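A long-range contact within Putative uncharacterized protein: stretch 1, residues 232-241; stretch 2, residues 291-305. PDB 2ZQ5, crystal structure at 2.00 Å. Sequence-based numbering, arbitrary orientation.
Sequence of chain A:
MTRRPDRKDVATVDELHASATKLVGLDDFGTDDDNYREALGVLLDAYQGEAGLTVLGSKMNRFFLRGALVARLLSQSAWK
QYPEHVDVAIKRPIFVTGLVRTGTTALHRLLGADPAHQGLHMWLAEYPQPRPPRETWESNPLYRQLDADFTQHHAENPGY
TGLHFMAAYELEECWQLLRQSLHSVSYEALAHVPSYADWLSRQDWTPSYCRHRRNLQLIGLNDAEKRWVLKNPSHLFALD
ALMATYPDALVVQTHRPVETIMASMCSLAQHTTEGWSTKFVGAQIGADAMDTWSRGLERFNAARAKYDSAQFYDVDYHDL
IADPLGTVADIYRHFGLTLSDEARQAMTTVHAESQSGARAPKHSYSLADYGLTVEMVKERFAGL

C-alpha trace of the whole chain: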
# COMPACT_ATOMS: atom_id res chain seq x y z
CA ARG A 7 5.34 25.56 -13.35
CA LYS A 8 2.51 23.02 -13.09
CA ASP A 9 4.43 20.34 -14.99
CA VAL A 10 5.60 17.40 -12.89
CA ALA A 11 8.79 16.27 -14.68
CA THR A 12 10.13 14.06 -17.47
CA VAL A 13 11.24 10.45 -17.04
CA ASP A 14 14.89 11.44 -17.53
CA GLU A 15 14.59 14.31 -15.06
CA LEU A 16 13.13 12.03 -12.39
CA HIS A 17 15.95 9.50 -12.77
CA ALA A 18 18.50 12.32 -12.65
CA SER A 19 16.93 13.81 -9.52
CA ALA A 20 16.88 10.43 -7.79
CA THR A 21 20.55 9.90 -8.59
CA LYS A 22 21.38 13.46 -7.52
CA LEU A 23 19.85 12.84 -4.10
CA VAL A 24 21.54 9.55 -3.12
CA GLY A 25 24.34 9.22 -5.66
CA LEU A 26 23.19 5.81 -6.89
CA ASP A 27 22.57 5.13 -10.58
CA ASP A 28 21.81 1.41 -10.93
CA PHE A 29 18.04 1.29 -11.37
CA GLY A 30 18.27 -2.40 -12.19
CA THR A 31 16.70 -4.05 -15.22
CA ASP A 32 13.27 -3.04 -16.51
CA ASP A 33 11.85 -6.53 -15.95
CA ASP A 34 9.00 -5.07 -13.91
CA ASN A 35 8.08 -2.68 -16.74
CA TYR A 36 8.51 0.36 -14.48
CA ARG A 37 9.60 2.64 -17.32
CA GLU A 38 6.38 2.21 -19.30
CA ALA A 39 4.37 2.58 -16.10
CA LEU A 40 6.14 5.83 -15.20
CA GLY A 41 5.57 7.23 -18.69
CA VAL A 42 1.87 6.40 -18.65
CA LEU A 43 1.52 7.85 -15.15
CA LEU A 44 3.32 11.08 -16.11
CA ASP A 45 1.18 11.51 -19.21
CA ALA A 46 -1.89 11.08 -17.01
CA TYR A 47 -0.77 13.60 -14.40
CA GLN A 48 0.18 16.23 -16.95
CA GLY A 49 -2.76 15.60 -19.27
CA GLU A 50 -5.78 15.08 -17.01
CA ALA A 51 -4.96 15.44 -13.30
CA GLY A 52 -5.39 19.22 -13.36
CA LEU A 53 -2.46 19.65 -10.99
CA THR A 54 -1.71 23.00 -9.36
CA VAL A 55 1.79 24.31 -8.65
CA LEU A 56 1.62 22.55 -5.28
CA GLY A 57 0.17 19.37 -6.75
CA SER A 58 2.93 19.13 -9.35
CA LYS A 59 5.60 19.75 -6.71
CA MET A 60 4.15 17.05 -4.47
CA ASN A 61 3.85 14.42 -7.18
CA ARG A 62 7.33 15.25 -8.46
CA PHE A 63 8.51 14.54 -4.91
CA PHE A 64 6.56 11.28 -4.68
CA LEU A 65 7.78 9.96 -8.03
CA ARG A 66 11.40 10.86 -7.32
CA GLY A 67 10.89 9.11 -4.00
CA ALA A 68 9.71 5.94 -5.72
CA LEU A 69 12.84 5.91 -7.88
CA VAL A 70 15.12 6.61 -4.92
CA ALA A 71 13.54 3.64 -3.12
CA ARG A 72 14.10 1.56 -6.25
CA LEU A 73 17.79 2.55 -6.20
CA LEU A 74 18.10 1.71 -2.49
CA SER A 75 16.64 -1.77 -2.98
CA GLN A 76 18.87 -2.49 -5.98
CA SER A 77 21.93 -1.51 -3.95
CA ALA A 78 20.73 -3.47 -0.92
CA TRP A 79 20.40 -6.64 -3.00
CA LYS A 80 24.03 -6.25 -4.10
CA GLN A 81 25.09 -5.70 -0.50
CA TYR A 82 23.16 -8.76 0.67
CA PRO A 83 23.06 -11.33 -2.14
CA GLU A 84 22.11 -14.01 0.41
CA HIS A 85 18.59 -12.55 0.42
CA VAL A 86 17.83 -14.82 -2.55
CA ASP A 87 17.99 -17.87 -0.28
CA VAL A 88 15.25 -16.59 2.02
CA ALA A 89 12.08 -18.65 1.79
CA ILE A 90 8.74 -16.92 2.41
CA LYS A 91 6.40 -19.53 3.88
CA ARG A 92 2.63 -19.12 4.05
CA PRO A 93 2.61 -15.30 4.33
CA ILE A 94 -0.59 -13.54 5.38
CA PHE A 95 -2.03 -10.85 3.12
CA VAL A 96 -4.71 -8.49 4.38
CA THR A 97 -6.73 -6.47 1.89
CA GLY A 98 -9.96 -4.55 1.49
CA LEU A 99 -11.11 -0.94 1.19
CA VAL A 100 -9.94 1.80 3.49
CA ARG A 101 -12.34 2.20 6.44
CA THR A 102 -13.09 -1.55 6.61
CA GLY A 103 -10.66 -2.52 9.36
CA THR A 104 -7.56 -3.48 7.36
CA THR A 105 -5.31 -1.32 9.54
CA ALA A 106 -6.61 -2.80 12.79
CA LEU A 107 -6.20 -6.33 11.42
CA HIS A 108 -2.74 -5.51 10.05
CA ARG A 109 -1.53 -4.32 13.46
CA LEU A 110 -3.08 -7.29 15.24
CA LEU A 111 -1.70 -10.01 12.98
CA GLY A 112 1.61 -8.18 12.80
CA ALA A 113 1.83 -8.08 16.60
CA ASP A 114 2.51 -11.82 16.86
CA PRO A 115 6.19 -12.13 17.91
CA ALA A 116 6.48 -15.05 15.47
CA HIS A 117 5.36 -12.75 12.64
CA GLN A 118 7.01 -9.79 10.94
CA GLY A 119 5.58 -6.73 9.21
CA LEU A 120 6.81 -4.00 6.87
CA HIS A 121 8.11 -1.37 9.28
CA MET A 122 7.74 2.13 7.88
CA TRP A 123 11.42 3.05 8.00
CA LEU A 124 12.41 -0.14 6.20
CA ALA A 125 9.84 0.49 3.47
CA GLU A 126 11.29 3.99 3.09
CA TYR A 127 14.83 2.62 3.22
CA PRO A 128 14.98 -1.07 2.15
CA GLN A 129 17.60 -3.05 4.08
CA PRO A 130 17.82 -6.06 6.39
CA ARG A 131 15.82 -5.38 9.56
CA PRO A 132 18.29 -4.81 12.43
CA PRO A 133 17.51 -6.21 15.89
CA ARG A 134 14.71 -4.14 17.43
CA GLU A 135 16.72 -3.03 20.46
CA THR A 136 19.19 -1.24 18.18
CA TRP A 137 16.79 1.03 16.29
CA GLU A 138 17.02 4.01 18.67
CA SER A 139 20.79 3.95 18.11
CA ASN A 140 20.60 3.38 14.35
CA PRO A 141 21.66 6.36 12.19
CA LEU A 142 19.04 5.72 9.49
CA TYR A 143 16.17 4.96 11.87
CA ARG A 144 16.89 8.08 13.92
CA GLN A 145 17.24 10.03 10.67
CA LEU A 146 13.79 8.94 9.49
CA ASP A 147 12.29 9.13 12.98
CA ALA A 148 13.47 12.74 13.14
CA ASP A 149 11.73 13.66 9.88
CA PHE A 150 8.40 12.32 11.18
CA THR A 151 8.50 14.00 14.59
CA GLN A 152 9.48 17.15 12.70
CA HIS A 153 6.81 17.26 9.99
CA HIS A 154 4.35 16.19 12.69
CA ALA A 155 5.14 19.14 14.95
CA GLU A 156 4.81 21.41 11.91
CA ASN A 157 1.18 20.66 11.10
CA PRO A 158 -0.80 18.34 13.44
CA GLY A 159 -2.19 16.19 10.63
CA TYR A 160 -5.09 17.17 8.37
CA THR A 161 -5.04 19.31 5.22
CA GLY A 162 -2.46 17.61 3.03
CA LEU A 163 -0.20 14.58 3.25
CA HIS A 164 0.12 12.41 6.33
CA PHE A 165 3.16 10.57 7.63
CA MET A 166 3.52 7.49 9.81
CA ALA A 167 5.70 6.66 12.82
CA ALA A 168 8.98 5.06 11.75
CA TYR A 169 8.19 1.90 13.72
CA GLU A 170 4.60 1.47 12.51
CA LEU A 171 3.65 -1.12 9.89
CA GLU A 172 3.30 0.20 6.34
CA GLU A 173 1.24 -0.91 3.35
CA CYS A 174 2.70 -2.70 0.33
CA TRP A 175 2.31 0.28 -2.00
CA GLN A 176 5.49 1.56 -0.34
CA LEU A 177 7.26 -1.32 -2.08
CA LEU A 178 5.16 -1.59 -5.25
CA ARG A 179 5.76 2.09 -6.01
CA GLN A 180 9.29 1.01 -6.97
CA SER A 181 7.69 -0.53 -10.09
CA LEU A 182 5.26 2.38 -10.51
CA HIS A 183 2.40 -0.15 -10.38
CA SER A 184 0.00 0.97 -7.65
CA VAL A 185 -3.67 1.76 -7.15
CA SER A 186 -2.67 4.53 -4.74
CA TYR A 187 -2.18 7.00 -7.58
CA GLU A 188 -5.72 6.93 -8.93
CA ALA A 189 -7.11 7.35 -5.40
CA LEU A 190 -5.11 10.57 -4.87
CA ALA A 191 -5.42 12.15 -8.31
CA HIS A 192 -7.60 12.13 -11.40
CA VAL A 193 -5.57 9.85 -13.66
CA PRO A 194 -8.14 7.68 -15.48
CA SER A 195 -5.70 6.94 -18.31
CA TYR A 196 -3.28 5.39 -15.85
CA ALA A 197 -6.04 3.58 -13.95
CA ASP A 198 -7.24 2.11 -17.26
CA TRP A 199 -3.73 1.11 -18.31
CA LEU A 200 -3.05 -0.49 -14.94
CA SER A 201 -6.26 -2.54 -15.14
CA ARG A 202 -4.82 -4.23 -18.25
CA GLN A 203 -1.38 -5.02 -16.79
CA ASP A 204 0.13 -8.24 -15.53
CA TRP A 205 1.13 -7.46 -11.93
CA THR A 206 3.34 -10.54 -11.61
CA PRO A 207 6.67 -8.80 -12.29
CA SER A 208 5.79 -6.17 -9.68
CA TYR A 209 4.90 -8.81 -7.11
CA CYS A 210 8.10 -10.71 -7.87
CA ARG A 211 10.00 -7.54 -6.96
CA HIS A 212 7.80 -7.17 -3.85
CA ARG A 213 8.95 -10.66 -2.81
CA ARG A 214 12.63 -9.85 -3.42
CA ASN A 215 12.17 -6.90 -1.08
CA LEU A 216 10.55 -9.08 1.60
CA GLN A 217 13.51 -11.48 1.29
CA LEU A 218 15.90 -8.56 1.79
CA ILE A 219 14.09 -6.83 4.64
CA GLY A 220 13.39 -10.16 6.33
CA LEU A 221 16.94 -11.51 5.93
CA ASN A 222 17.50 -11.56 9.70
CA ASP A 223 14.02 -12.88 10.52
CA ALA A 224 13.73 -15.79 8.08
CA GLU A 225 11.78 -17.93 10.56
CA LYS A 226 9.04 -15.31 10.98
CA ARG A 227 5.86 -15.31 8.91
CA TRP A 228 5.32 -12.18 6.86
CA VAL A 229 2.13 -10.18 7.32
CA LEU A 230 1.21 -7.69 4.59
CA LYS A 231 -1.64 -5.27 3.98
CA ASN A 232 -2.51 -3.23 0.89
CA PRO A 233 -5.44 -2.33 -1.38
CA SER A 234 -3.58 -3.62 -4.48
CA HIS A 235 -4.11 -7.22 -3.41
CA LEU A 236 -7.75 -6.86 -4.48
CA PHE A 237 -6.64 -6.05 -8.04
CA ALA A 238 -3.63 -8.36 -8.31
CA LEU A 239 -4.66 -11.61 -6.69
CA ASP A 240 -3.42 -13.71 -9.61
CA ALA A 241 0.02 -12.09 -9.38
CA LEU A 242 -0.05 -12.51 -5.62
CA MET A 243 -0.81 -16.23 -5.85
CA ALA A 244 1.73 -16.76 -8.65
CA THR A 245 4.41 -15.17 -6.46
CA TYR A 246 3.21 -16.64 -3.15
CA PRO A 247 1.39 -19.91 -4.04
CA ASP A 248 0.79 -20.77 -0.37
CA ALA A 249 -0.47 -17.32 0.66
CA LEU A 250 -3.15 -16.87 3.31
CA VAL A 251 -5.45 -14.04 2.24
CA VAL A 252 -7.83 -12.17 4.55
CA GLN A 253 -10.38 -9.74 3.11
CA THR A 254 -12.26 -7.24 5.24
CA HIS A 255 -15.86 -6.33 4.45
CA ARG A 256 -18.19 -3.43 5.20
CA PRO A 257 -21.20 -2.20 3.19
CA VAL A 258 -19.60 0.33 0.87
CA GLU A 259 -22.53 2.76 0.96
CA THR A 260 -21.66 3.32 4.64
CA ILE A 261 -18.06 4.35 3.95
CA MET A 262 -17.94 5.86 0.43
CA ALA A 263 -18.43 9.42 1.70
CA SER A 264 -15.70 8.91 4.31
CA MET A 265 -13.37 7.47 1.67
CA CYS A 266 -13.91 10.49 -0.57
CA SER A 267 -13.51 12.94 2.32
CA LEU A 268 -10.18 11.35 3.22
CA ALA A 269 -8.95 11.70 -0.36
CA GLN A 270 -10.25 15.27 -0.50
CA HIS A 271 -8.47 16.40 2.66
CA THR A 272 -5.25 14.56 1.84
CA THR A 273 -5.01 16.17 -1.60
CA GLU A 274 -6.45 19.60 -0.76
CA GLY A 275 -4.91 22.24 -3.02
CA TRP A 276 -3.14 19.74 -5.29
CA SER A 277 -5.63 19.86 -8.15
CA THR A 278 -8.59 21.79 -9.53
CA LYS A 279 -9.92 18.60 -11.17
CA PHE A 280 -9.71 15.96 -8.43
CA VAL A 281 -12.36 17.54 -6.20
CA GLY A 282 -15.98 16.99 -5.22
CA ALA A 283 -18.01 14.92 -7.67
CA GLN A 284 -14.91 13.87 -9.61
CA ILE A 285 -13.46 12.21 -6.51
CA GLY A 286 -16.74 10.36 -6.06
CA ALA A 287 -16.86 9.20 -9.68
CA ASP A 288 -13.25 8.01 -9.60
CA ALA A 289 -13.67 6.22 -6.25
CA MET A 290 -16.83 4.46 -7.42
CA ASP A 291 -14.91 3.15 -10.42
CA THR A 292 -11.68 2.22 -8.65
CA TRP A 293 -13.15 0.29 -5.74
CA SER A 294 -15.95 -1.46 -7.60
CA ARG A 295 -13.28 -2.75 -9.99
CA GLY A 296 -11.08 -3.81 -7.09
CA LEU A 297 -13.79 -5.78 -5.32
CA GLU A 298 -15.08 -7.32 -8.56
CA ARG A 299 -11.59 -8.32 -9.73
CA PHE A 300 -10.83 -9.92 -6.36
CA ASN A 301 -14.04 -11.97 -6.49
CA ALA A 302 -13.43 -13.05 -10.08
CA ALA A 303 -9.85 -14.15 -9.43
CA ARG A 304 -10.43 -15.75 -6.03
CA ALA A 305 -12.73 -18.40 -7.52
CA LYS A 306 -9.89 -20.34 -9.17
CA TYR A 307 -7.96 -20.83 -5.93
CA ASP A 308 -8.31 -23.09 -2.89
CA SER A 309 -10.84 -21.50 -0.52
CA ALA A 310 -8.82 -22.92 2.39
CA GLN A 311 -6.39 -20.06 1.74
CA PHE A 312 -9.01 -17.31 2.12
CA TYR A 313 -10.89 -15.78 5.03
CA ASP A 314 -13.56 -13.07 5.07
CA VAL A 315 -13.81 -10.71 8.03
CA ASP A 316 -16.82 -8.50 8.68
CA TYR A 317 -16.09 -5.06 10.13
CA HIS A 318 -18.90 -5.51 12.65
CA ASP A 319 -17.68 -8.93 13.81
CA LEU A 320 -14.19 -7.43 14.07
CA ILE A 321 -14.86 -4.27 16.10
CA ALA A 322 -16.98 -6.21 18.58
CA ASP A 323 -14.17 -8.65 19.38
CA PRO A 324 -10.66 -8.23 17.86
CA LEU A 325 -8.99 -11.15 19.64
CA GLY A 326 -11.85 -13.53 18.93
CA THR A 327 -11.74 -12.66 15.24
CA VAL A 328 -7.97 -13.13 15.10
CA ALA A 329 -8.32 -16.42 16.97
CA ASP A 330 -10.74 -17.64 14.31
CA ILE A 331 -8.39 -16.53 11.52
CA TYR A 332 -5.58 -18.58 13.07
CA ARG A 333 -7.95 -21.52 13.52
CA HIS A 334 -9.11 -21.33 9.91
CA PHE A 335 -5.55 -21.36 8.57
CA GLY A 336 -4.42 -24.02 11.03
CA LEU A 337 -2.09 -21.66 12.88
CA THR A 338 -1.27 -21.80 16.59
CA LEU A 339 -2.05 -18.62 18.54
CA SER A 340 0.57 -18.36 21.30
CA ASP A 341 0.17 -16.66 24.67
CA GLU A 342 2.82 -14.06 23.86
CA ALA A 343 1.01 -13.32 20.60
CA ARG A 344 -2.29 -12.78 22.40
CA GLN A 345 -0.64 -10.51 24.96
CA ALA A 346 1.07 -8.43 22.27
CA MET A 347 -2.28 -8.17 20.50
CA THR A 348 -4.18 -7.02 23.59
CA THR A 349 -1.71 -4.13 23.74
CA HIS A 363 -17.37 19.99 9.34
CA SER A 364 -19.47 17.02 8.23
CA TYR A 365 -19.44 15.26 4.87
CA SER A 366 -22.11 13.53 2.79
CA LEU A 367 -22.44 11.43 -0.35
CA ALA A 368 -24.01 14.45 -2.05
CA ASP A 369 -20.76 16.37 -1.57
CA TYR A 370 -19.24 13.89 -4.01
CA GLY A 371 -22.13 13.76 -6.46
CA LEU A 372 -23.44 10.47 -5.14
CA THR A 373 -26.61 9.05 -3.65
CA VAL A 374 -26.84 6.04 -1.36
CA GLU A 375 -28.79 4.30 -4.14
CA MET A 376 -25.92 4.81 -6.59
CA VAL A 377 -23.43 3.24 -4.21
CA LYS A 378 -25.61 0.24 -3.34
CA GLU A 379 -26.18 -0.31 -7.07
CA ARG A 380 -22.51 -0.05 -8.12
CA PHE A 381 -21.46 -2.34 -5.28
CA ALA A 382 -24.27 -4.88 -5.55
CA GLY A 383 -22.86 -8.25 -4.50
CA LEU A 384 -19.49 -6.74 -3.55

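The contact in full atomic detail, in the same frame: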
# COMPACT_ATOMS: atom_id res chain seq x y z
N ASN A 232 -2.50 -4.22 1.96
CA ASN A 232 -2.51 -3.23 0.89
C ASN A 232 -3.73 -3.38 -0.00
O ASN A 232 -4.20 -4.49 -0.25
CB ASN A 232 -1.26 -3.38 0.03
CG ASN A 232 -0.96 -2.14 -0.78
OD1 ASN A 232 -0.88 -1.04 -0.24
ND2 ASN A 232 -0.77 -2.32 -2.09
N PRO A 233 -4.27 -2.25 -0.50
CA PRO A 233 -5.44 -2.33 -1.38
C PRO A 233 -5.16 -3.03 -2.73
O PRO A 233 -6.07 -3.59 -3.33
CB PRO A 233 -5.80 -0.86 -1.59
CG PRO A 233 -5.41 -0.23 -0.29
CD PRO A 233 -4.07 -0.88 -0.01
N SER A 234 -3.91 -3.01 -3.19
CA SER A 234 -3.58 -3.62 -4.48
C SER A 234 -3.89 -5.11 -4.56
O SER A 234 -4.16 -5.64 -5.64
CB SER A 234 -2.11 -3.41 -4.83
OG SER A 234 -1.27 -4.22 -4.01
N HIS A 235 -3.87 -5.79 -3.42
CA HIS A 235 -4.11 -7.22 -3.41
C HIS A 235 -5.49 -7.59 -3.94
O HIS A 235 -5.71 -8.72 -4.38
CB HIS A 235 -3.84 -7.74 -2.00
CG HIS A 235 -2.44 -7.45 -1.54
ND1 HIS A 235 -2.13 -7.06 -0.26
CD2 HIS A 235 -1.28 -7.44 -2.23
CE1 HIS A 235 -0.83 -6.80 -0.18
NE2 HIS A 235 -0.30 -7.03 -1.37
N LEU A 236 -6.41 -6.63 -3.94
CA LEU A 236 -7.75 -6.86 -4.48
C LEU A 236 -7.67 -6.97 -6.00
O LEU A 236 -8.37 -7.79 -6.62
CB LEU A 236 -8.67 -5.69 -4.15
CG LEU A 236 -9.09 -5.49 -2.70
CD1 LEU A 236 -9.83 -4.16 -2.57
CD2 LEU A 236 -9.99 -6.64 -2.26
N PHE A 237 -6.82 -6.14 -6.59
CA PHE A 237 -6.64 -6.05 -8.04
C PHE A 237 -5.64 -7.03 -8.64
O PHE A 237 -5.71 -7.34 -9.84
CB PHE A 237 -6.15 -4.64 -8.42
CG PHE A 237 -7.07 -3.52 -7.98
CD1 PHE A 237 -7.94 -2.94 -8.89
CD2 PHE A 237 -7.03 -3.03 -6.68
CE1 PHE A 237 -8.76 -1.88 -8.51
CE2 PHE A 237 -7.85 -1.98 -6.29
CZ PHE A 237 -8.71 -1.40 -7.21
N ALA A 238 -4.70 -7.50 -7.82
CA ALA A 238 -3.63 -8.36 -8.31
C ALA A 238 -3.54 -9.72 -7.66
O ALA A 238 -2.44 -10.24 -7.47
CB ALA A 238 -2.30 -7.62 -8.16
N LEU A 239 -4.68 -10.31 -7.34
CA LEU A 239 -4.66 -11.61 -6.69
C LEU A 239 -3.93 -12.69 -7.50
O LEU A 239 -3.22 -13.51 -6.93
CB LEU A 239 -6.08 -12.07 -6.37
CG LEU A 239 -6.16 -13.40 -5.62
CD1 LEU A 239 -5.39 -13.31 -4.30
CD2 LEU A 239 -7.62 -13.75 -5.37
N ASP A 240 -4.10 -12.70 -8.82
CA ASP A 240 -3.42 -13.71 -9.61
C ASP A 240 -1.91 -13.57 -9.49
O ASP A 240 -1.19 -14.56 -9.38
CB ASP A 240 -3.83 -13.65 -11.09
CG ASP A 240 -5.26 -14.09 -11.32
OD1 ASP A 240 -5.71 -15.06 -10.67
OD2 ASP A 240 -5.94 -13.48 -12.18
N ALA A 241 -1.41 -12.33 -9.51
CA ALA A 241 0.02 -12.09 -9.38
C ALA A 241 0.48 -12.48 -7.99
O ALA A 241 1.57 -13.04 -7.81
CB ALA A 241 0.34 -10.62 -9.65
N ASP A 291 -15.51 3.99 -9.40
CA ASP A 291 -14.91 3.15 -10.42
C ASP A 291 -13.78 2.28 -9.86
O ASP A 291 -13.79 1.06 -10.01
CB ASP A 291 -14.37 4.00 -11.57
CG ASP A 291 -13.59 3.18 -12.58
OD1 ASP A 291 -14.15 2.18 -13.09
OD2 ASP A 291 -12.42 3.52 -12.86
N THR A 292 -12.82 2.93 -9.21
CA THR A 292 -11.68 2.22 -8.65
C THR A 292 -12.02 1.06 -7.73
O THR A 292 -11.58 -0.07 -7.95
CB THR A 292 -10.76 3.18 -7.87
OG1 THR A 292 -10.22 4.15 -8.77
CG2 THR A 292 -9.62 2.42 -7.19
N TRP A 293 -12.82 1.33 -6.70
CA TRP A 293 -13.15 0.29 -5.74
C TRP A 293 -14.15 -0.76 -6.18
O TRP A 293 -14.13 -1.88 -5.66
CB TRP A 293 -13.53 0.95 -4.41
CG TRP A 293 -12.41 1.84 -3.96
CD1 TRP A 293 -12.44 3.20 -3.84
CD2 TRP A 293 -11.04 1.46 -3.75
NE1 TRP A 293 -11.18 3.69 -3.59
CE2 TRP A 293 -10.30 2.64 -3.53
CE3 TRP A 293 -10.37 0.22 -3.74
CZ2 TRP A 293 -8.92 2.62 -3.29
CZ3 TRP A 293 -9.00 0.21 -3.51
CH2 TRP A 293 -8.29 1.40 -3.29
N SER A 294 -15.02 -0.44 -7.13
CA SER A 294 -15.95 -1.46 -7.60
C SER A 294 -15.14 -2.42 -8.46
O SER A 294 -15.40 -3.62 -8.48
CB SER A 294 -17.12 -0.85 -8.38
OG SER A 294 -16.71 -0.12 -9.52
N ARG A 295 -14.14 -1.90 -9.18
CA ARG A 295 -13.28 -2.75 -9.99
C ARG A 295 -12.44 -3.64 -9.07
O ARG A 295 -12.30 -4.84 -9.31
CB ARG A 295 -12.35 -1.91 -10.88
CG ARG A 295 -13.01 -1.41 -12.15
CD ARG A 295 -12.01 -0.80 -13.14
NE ARG A 295 -11.52 0.52 -12.72
CZ ARG A 295 -10.33 0.75 -12.18
NH1 ARG A 295 -9.48 -0.24 -11.96
NH2 ARG A 295 -9.99 1.99 -11.86
N GLY A 296 -11.89 -3.04 -8.02
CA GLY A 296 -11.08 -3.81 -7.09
C GLY A 296 -11.82 -4.98 -6.48
O GLY A 296 -11.33 -6.11 -6.48
N LEU A 297 -13.01 -4.72 -5.94
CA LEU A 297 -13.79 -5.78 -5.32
C LEU A 297 -14.25 -6.83 -6.34
O LEU A 297 -14.23 -8.03 -6.04
CB LEU A 297 -14.99 -5.19 -4.58
CG LEU A 297 -14.62 -4.38 -3.34
CD1 LEU A 297 -15.85 -3.68 -2.78
CD2 LEU A 297 -13.99 -5.29 -2.29
N GLU A 298 -14.63 -6.39 -7.53
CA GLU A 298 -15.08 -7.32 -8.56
C GLU A 298 -13.92 -8.19 -9.04
O GLU A 298 -14.06 -9.41 -9.18
CB GLU A 298 -15.69 -6.55 -9.74
CG GLU A 298 -16.33 -7.43 -10.81
CD GLU A 298 -15.31 -8.10 -11.72
OE1 GLU A 298 -14.36 -7.41 -12.14
OE2 GLU A 298 -15.47 -9.30 -12.01
N ARG A 299 -12.76 -7.57 -9.27
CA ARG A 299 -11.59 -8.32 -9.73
C ARG A 299 -11.13 -9.34 -8.70
O ARG A 299 -10.66 -10.42 -9.05
CB ARG A 299 -10.45 -7.36 -10.07
CG ARG A 299 -10.68 -6.51 -11.32
CD ARG A 299 -10.64 -7.34 -12.60
NE ARG A 299 -11.81 -8.19 -12.75
CZ ARG A 299 -11.91 -9.18 -13.63
NH1 ARG A 299 -10.90 -9.45 -14.45
NH2 ARG A 299 -13.02 -9.90 -13.69
N PHE A 300 -11.24 -9.00 -7.41
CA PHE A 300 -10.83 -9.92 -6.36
C PHE A 300 -11.77 -11.12 -6.37
O PHE A 300 -11.32 -12.26 -6.30
CB PHE A 300 -10.88 -9.24 -4.99
CG PHE A 300 -10.26 -10.05 -3.88
CD1 PHE A 300 -8.89 -10.24 -3.82
CD2 PHE A 300 -11.06 -10.64 -2.90
CE1 PHE A 300 -8.31 -10.99 -2.80
CE2 PHE A 300 -10.49 -11.40 -1.87
CZ PHE A 300 -9.11 -11.57 -1.82
N ASN A 301 -13.07 -10.87 -6.45
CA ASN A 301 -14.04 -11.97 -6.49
C ASN A 301 -13.82 -12.88 -7.69
O ASN A 301 -13.82 -14.10 -7.56
CB ASN A 301 -15.48 -11.44 -6.55
CG ASN A 301 -15.96 -10.89 -5.23
OD1 ASN A 301 -15.42 -11.21 -4.18
ND2 ASN A 301 -17.01 -10.08 -5.29
N ALA A 302 -13.63 -12.28 -8.86
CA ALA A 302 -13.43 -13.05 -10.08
C ALA A 302 -12.20 -13.95 -10.02
O ALA A 302 -12.25 -15.11 -10.42
CB ALA A 302 -13.34 -12.11 -11.29
N ALA A 303 -11.10 -13.40 -9.52
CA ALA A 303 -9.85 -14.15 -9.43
C ALA A 303 -9.80 -15.18 -8.32
O ALA A 303 -9.22 -16.25 -8.47
CB ALA A 303 -8.68 -13.18 -9.28
N ARG A 304 -10.42 -14.86 -7.19
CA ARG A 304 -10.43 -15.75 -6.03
C ARG A 304 -11.06 -17.12 -6.31
O ARG A 304 -10.65 -18.12 -5.73
CB ARG A 304 -11.16 -15.05 -4.89
CG ARG A 304 -11.37 -15.85 -3.63
CD ARG A 304 -12.10 -14.99 -2.61
NE ARG A 304 -12.45 -15.72 -1.40
CZ ARG A 304 -12.99 -15.16 -0.33
NH1 ARG A 304 -13.24 -13.86 -0.32
NH2 ARG A 304 -13.27 -15.89 0.74
N ALA A 305 -12.04 -17.16 -7.20
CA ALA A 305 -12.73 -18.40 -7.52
C ALA A 305 -11.85 -19.57 -7.97
O ALA A 305 -12.16 -20.72 -7.68
CB ALA A 305 -13.81 -18.13 -8.57
O HOH W 1 -7.64 -9.66 -8.44

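The centre of the contact is the Phe237 ring, which lies against the helix of stretch 2 where Gly296 leaves the backbone bare. Gly296 CA stands 3.5 Å from the centroid of the Phe237 ring and 20° off its normal, a CH-pi contact over one face. Space here depends on the missing side chain: an ideal CB on Gly296 would fall 2.7 Å from Phe237 CZ, a clash. The CA-to-CB bond of Phe237 points away from the helix, yet chi1 of -58° (m) brings the ring back among Thr292, Trp293, Arg295 and Gly296, as a knob into a hole. At the ring edge, Phe237 CZ lies 3.2 Å from Thr292 O, while Phe237 CE2 meets Trp293 CZ3 at 3.7 Å; the two ring planes, inclined at 64°, form an oblique pair. Trp293 also reaches Pro233, with CH2 3.8 Å from Pro233 CB.

The backbones approach most closely near Leu236, whose CA is 4.7 Å from Phe300 CA. Leu236 CD2 sits over a face of the Phe300 ring, 4.2 Å from its centroid, and Leu239 CD2 packs 3.8 Å from Phe300 CE1. Further along, Leu239 CB and Ala303 CB are 4.1 Å apart, an apolar contact in which both CA-to-CB bonds point toward the opposing stretch.

No direct hydrogen bond crosses the contact. Leu236 O lies 3.2 Å from Phe300 N, but the angle is poor, and that amide already donates to Gly296 O at 3.0 Å within its helix. Water 1 provides a polar link instead: its O accepts from Leu239 N (3.2 Å) and lies within hydrogen-bonding reach of Leu236 O (2.7 Å) and, weakly, Arg299 O (3.2 Å). At the charged margin, salt bridges stay within stretch 2: Arg295 NH2 to Asp291 OD2 at 3.0 Å and Arg299 NE to Glu298 OE1 at 2.7 Å. Asp240 OD1 merely touches Ala303 CB, at 3.8 Å.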